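Probable ribosomal RNA small subunit methyltransferase (Thermus thermophilus, PDB 3DMG) probably transfers methyl groups from S-adenosyl-L-methionine to a base of small-subunit ribosomal RNA, and is seen here with the spent cofactor S-adenosyl-L-homocysteine. Local coordinates at residues Ser75-Arg80 and His286-Glu291; Val335-Ser340 and Tyr365-Ala370. One frame throughout, in Å; residues are numbered along the deposited sequence.

In the fold
Two seven-stranded mixed sheets with the same strand order, 3-2-1-4-5-7-6, follow one another along the chain. Helix 76-84 comes right after the second strand of the first sheet, and contact 1 pairs its start with residues 286-291, at the end of the edge strand 283-286 of the second sheet and in the loop after it; the loop so closed spans 205 residues and ties the two halves of the molecule together beside the bound cofactor. Contact 2 comes later, neither nested with contact 1 nor crossing it: strand 334-340 runs out to helix 346-354 and strand 358-362 before strand 366-371 returns antiparallel alongside it. The centres of the contacts lie about 24 Å apart.

Contact 1: Ser75-Arg80 and His286-Glu291; sequences SRAAFR and HSDVDE. With SAH (S-adenosyl-L-homocysteine), chain H.
Arg-76 sets its CD over one face of the His-286 ring. This CD stands 3.6 Å from the ring centroid, only 16° off the normal, a CH-pi contact, while the guanidinium plane is turned almost perpendicular to the imidazole. The bend at chi2 (83°) carries CD over that face after CG has passed Glu-291 OE1. Water bridges the charged ends: one molecule accepts from Arg-76 NE and donates to Glu-291 OE2, and a second accepts from Arg-80 NH1, which also bonds His-9 O, and donates to Asp-288 OD2. Ala-77 CB rests 3.4 Å from Asp-288 OD2.

Asp-288 N donates to the anti lone pair of Glu-291 OE1 (3.1 Å), holding that carboxylate against the type II' turn 288-291. The turn reads the adenine: SAH N6 donates to Asp-288 OD1 (2.9 Å) and Val-289 N to SAH N1 (2.9 Å). Tyr-8 and Lys-24 also hold the Asp-288 carboxylate. Ser-75 OG caps the helix by accepting from Ala-78 N and also bonds the Asp-263 carboxylate. The helix start thus backs the adenine-binding turn of the Rossmann-like methyltransferase domain, with strand 90-91 beside Arg-76 and His-286, helix 5-9 against Val-289 and Glu-291, and helix 317-329 on Val-289 and Asp-290.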
# COMPACT_ATOMS: atom_id res chain seq x y z
N SER A 75 -1.43 5.37 2.20
CA SER A 75 -0.03 5.02 2.38
C SER A 75 0.61 5.83 3.48
O SER A 75 0.61 7.07 3.45
CB SER A 75 0.72 5.26 1.07
OG SER A 75 2.15 5.30 1.29
N ARG A 76 1.21 5.14 4.44
CA ARG A 76 1.93 5.84 5.51
C ARG A 76 3.10 6.67 4.97
O ARG A 76 3.26 7.84 5.36
CB ARG A 76 2.39 4.85 6.60
CG ARG A 76 2.54 5.52 7.94
CD ARG A 76 1.19 5.62 8.67
NE ARG A 76 1.34 6.42 9.89
CZ ARG A 76 0.45 6.41 10.87
NH1 ARG A 76 -0.64 5.66 10.80
NH2 ARG A 76 0.65 7.17 11.95
N ALA A 77 3.87 6.09 4.04
CA ALA A 77 5.01 6.79 3.42
C ALA A 77 4.52 8.09 2.78
O ALA A 77 5.16 9.13 2.94
CB ALA A 77 5.69 5.91 2.37
N ALA A 78 3.40 8.04 2.08
CA ALA A 78 2.91 9.26 1.40
C ALA A 78 2.45 10.29 2.42
O ALA A 78 2.71 11.48 2.24
CB ALA A 78 1.80 8.93 0.43
N PHE A 79 1.73 9.86 3.47
CA PHE A 79 1.29 10.82 4.48
C PHE A 79 2.50 11.49 5.20
O PHE A 79 2.45 12.68 5.51
CB PHE A 79 0.29 10.13 5.42
CG PHE A 79 -1.02 9.84 4.77
N ARG A 80 3.59 10.76 5.43
CA ARG A 80 4.79 11.40 5.96
C ARG A 80 5.22 12.58 5.08
O ARG A 80 5.59 13.66 5.59
CB ARG A 80 5.96 10.43 6.06
CG ARG A 80 5.83 9.36 7.15
CD ARG A 80 7.23 8.83 7.53
NE ARG A 80 8.08 9.88 8.10
CZ ARG A 80 9.41 9.94 7.95
NH1 ARG A 80 10.05 9.02 7.24
NH2 ARG A 80 10.09 10.94 8.50
N HIS A 286 0.30 0.35 11.18
CA HIS A 286 0.33 1.11 9.94
C HIS A 286 1.65 1.86 9.94
O HIS A 286 1.86 2.81 10.70
CB HIS A 286 -0.86 2.08 9.91
CG HIS A 286 -1.06 2.73 8.58
ND1 HIS A 286 -1.76 3.90 8.40
CD2 HIS A 286 -0.65 2.35 7.34
CE1 HIS A 286 -1.77 4.23 7.12
NE2 HIS A 286 -1.12 3.28 6.45
N SER A 287 2.55 1.42 9.07
CA SER A 287 3.95 1.80 9.18
C SER A 287 4.64 1.73 7.83
O SER A 287 4.39 0.81 7.07
CB SER A 287 4.62 0.82 10.14
OG SER A 287 5.98 1.16 10.38
N ASP A 288 5.50 2.71 7.57
CA ASP A 288 6.39 2.65 6.41
C ASP A 288 7.62 1.87 6.84
O ASP A 288 8.48 2.38 7.58
CB ASP A 288 6.80 4.07 5.99
CG ASP A 288 7.73 4.08 4.78
OD1 ASP A 288 7.88 3.04 4.12
OD2 ASP A 288 8.27 5.16 4.50
N VAL A 289 7.68 0.62 6.40
CA VAL A 289 8.69 -0.34 6.91
C VAL A 289 8.67 -0.31 8.45
O VAL A 289 7.60 -0.55 9.05
CB VAL A 289 10.09 -0.17 6.24
CG1 VAL A 289 10.95 -1.41 6.48
CG2 VAL A 289 9.95 0.09 4.74
N ASP A 290 9.80 -0.03 9.10
CA ASP A 290 9.86 -0.03 10.56
C ASP A 290 9.66 1.34 11.20
O ASP A 290 9.98 1.52 12.37
CB ASP A 290 11.18 -0.64 11.03
CG ASP A 290 12.40 0.13 10.57
OD1 ASP A 290 12.34 0.87 9.56
OD2 ASP A 290 13.46 -0.02 11.23
N GLU A 291 9.10 2.29 10.46
CA GLU A 291 8.91 3.65 10.95
C GLU A 291 8.14 3.72 12.27
O GLU A 291 8.44 4.59 13.11
CB GLU A 291 8.23 4.47 9.84
CG GLU A 291 7.71 5.82 10.24
CD GLU A 291 6.23 5.87 10.27
OE1 GLU A 291 5.57 5.04 9.59
OE2 GLU A 291 5.71 6.75 10.97
N SAH H . 2.63 -10.64 3.93
CA SAH H . 1.42 -10.65 3.05
CB SAH H . 1.50 -9.58 1.95
CG SAH H . 2.75 -9.63 1.09
SD SAH H . 2.70 -8.53 -0.35
C SAH H . 1.27 -12.01 2.39
O SAH H . 2.25 -12.75 2.44
OXT SAH H . 0.21 -12.29 1.83
C5' SAH H . 3.81 -7.19 0.20
C4' SAH H . 3.15 -6.25 1.21
O4' SAH H . 4.13 -5.24 1.45
C3' SAH H . 1.83 -5.59 0.76
O3' SAH H . 0.80 -5.84 1.70
C2' SAH H . 2.25 -4.11 0.69
O2' SAH H . 1.20 -3.20 0.89
C1' SAH H . 3.38 -4.08 1.70
N9 SAH H . 4.19 -2.88 1.59
C8 SAH H . 4.50 -2.18 0.44
N7 SAH H . 5.27 -1.13 0.80
C5 SAH H . 5.47 -1.17 2.15
C6 SAH H . 6.14 -0.32 3.04
N6 SAH H . 6.77 0.80 2.62
N1 SAH H . 6.12 -0.69 4.37
C2 SAH H . 5.44 -1.79 4.84
N3 SAH H . 4.73 -2.60 3.98
C4 SAH H . 4.77 -2.28 2.65
O HOH W 1 3.60 8.19 10.18
O HOH W 2 9.23 6.42 6.83

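Contact 2: Val335-Ser340 and Tyr365-Ala370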
# COMPACT_ATOMS: atom_id res chain seq x y z
N VAL A 335 16.76 -15.03 13.19
CA VAL A 335 16.72 -15.57 11.84
C VAL A 335 15.72 -14.82 10.96
O VAL A 335 14.73 -14.27 11.45
CB VAL A 335 16.42 -17.08 11.82
CG1 VAL A 335 17.54 -17.88 12.52
CG2 VAL A 335 15.05 -17.38 12.44
N PHE A 336 15.99 -14.84 9.66
CA PHE A 336 15.24 -14.10 8.64
C PHE A 336 14.79 -15.08 7.56
O PHE A 336 15.60 -15.87 7.07
CB PHE A 336 16.19 -13.07 8.03
CG PHE A 336 15.58 -12.19 6.97
CD1 PHE A 336 14.30 -11.64 7.12
CD2 PHE A 336 16.32 -11.85 5.83
CE1 PHE A 336 13.77 -10.79 6.14
CE2 PHE A 336 15.79 -11.01 4.86
CZ PHE A 336 14.53 -10.48 5.00
N PHE A 337 13.50 -15.02 7.21
CA PHE A 337 12.96 -15.77 6.08
C PHE A 337 12.38 -14.79 5.07
O PHE A 337 11.58 -13.92 5.43
CB PHE A 337 11.82 -16.71 6.50
CG PHE A 337 12.24 -17.81 7.44
CD1 PHE A 337 12.50 -19.09 6.96
CD2 PHE A 337 12.34 -17.57 8.80
CE1 PHE A 337 12.86 -20.11 7.83
CE2 PHE A 337 12.70 -18.58 9.68
CZ PHE A 337 12.97 -19.85 9.19
N LEU A 338 12.75 -14.95 3.80
CA LEU A 338 12.25 -14.12 2.72
C LEU A 338 11.83 -14.99 1.55
O LEU A 338 12.52 -15.95 1.21
CB LEU A 338 13.33 -13.13 2.27
CG LEU A 338 13.03 -12.21 1.08
CD1 LEU A 338 13.74 -10.88 1.22
CD2 LEU A 338 13.44 -12.91 -0.21
N VAL A 339 10.70 -14.67 0.93
CA VAL A 339 10.24 -15.42 -0.23
C VAL A 339 10.05 -14.50 -1.44
O VAL A 339 9.54 -13.38 -1.30
CB VAL A 339 8.97 -16.26 0.09
CG1 VAL A 339 7.77 -15.37 0.38
CG2 VAL A 339 8.63 -17.24 -1.09
N SER A 340 10.49 -14.96 -2.61
CA SER A 340 10.32 -14.17 -3.82
C SER A 340 10.27 -15.01 -5.08
O SER A 340 10.55 -16.21 -5.08
CB SER A 340 11.44 -13.13 -3.96
OG SER A 340 12.62 -13.69 -4.49
N TYR A 365 8.63 -20.43 -6.43
CA TYR A 365 9.23 -19.29 -5.72
C TYR A 365 10.46 -19.81 -4.98
O TYR A 365 10.63 -21.02 -4.82
CB TYR A 365 8.25 -18.68 -4.71
CG TYR A 365 6.88 -18.48 -5.29
CD1 TYR A 365 6.55 -17.31 -5.98
CD2 TYR A 365 5.93 -19.49 -5.20
CE1 TYR A 365 5.29 -17.15 -6.55
CE2 TYR A 365 4.68 -19.35 -5.77
CZ TYR A 365 4.36 -18.18 -6.43
OH TYR A 365 3.11 -18.07 -6.99
N LYS A 366 11.32 -18.90 -4.54
CA LYS A 366 12.43 -19.27 -3.67
C LYS A 366 12.26 -18.70 -2.27
O LYS A 366 11.83 -17.55 -2.10
CB LYS A 366 13.78 -18.86 -4.26
CG LYS A 366 13.99 -17.40 -4.52
CD LYS A 366 15.33 -17.20 -5.22
CE LYS A 366 15.54 -15.72 -5.47
NZ LYS A 366 16.64 -15.51 -6.44
N VAL A 367 12.56 -19.53 -1.28
CA VAL A 367 12.65 -19.10 0.11
C VAL A 367 14.10 -19.03 0.51
O VAL A 367 14.81 -20.05 0.49
CB VAL A 367 11.88 -20.00 1.08
CG1 VAL A 367 11.98 -19.45 2.53
CG2 VAL A 367 10.42 -20.13 0.66
N LEU A 368 14.53 -17.83 0.90
CA LEU A 368 15.88 -17.59 1.36
C LEU A 368 15.88 -17.41 2.87
O LEU A 368 14.89 -16.96 3.47
CB LEU A 368 16.49 -16.38 0.66
CG LEU A 368 16.54 -16.42 -0.88
CD1 LEU A 368 17.11 -15.12 -1.43
CD2 LEU A 368 17.31 -17.64 -1.44
N PHE A 369 17.00 -17.77 3.49
CA PHE A 369 17.13 -17.78 4.93
C PHE A 369 18.46 -17.15 5.31
O PHE A 369 19.47 -17.38 4.66
CB PHE A 369 17.07 -19.24 5.42
CG PHE A 369 17.47 -19.43 6.86
CD1 PHE A 369 16.53 -19.31 7.87
CD2 PHE A 369 18.79 -19.76 7.20
CE1 PHE A 369 16.88 -19.49 9.21
CE2 PHE A 369 19.16 -19.94 8.55
CZ PHE A 369 18.20 -19.80 9.55
N ALA A 370 18.45 -16.34 6.36
CA ALA A 370 19.71 -15.86 6.91
C ALA A 370 19.67 -15.83 8.42
O ALA A 370 18.60 -15.75 9.02
CB ALA A 370 20.06 -14.50 6.36
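Phe-369 turns the edge of its ring, led by CD1, onto the face of Phe-337 in a T-shaped stack, with centroids 5.3 Å apart and planes at 64°. Phe-369 CD1 lies toward the rim of the Phe-337 ring, 3.8 Å from Phe-337 CE1. With CG anti to the backbone N (chi1 168°), the Phe-369 ring also reaches Val-335, whose CB approaches Phe-369 CE1 to 3.6 Å. Further along the same face, Val-339 CG2 meets Val-367 CG2 at 3.8 Å and the CB of Tyr-365 at 3.9 Å.

The other face carries Phe-336 beside Ala-370, Leu-338 beside Leu-368 and Ser-340 beside Lys-366. These are the hydrogen-bonded pairs of the antiparallel register, each closed by two backbone bonds; Leu-368 N to Leu-338 O, for example, spans 2.8 Å. Phe-337 with Phe-369 and Val-339 with Val-367 are the non-hydrogen-bonded pairs, where CA-H...O contacts add to the backbone match, as from Val-339 CA to Lys-366 O (3.2 Å). The extended Lys-366 chain passes Ser-340 OG with its CE at 3.7 Å and delivers NZ to a salt bridge with Glu-347.

Helix 214-227 covers the Phe-337 and Val-339 face, where Arg-226 makes a cation-pi contact with Phe-369; helix 346-354 packs on the opposite face. Strand 366-371 is the antiparallel strand inserted between 334-340 and 358-362, the reversed seventh strand of the class I methyltransferase fold. Val-339 also lies near Asn-305, a residue of the cofactor and guanosine sites. Six backbone bonds fix the register; the Phe-337 and Val-339 face is apolar across the contact, while the other ends in the Ser-340/Lys-366 pair, whose lysine charge is probably balanced by Glu-347, with the Pro-342 and Leu-344 carbonyls also accepting from NZ.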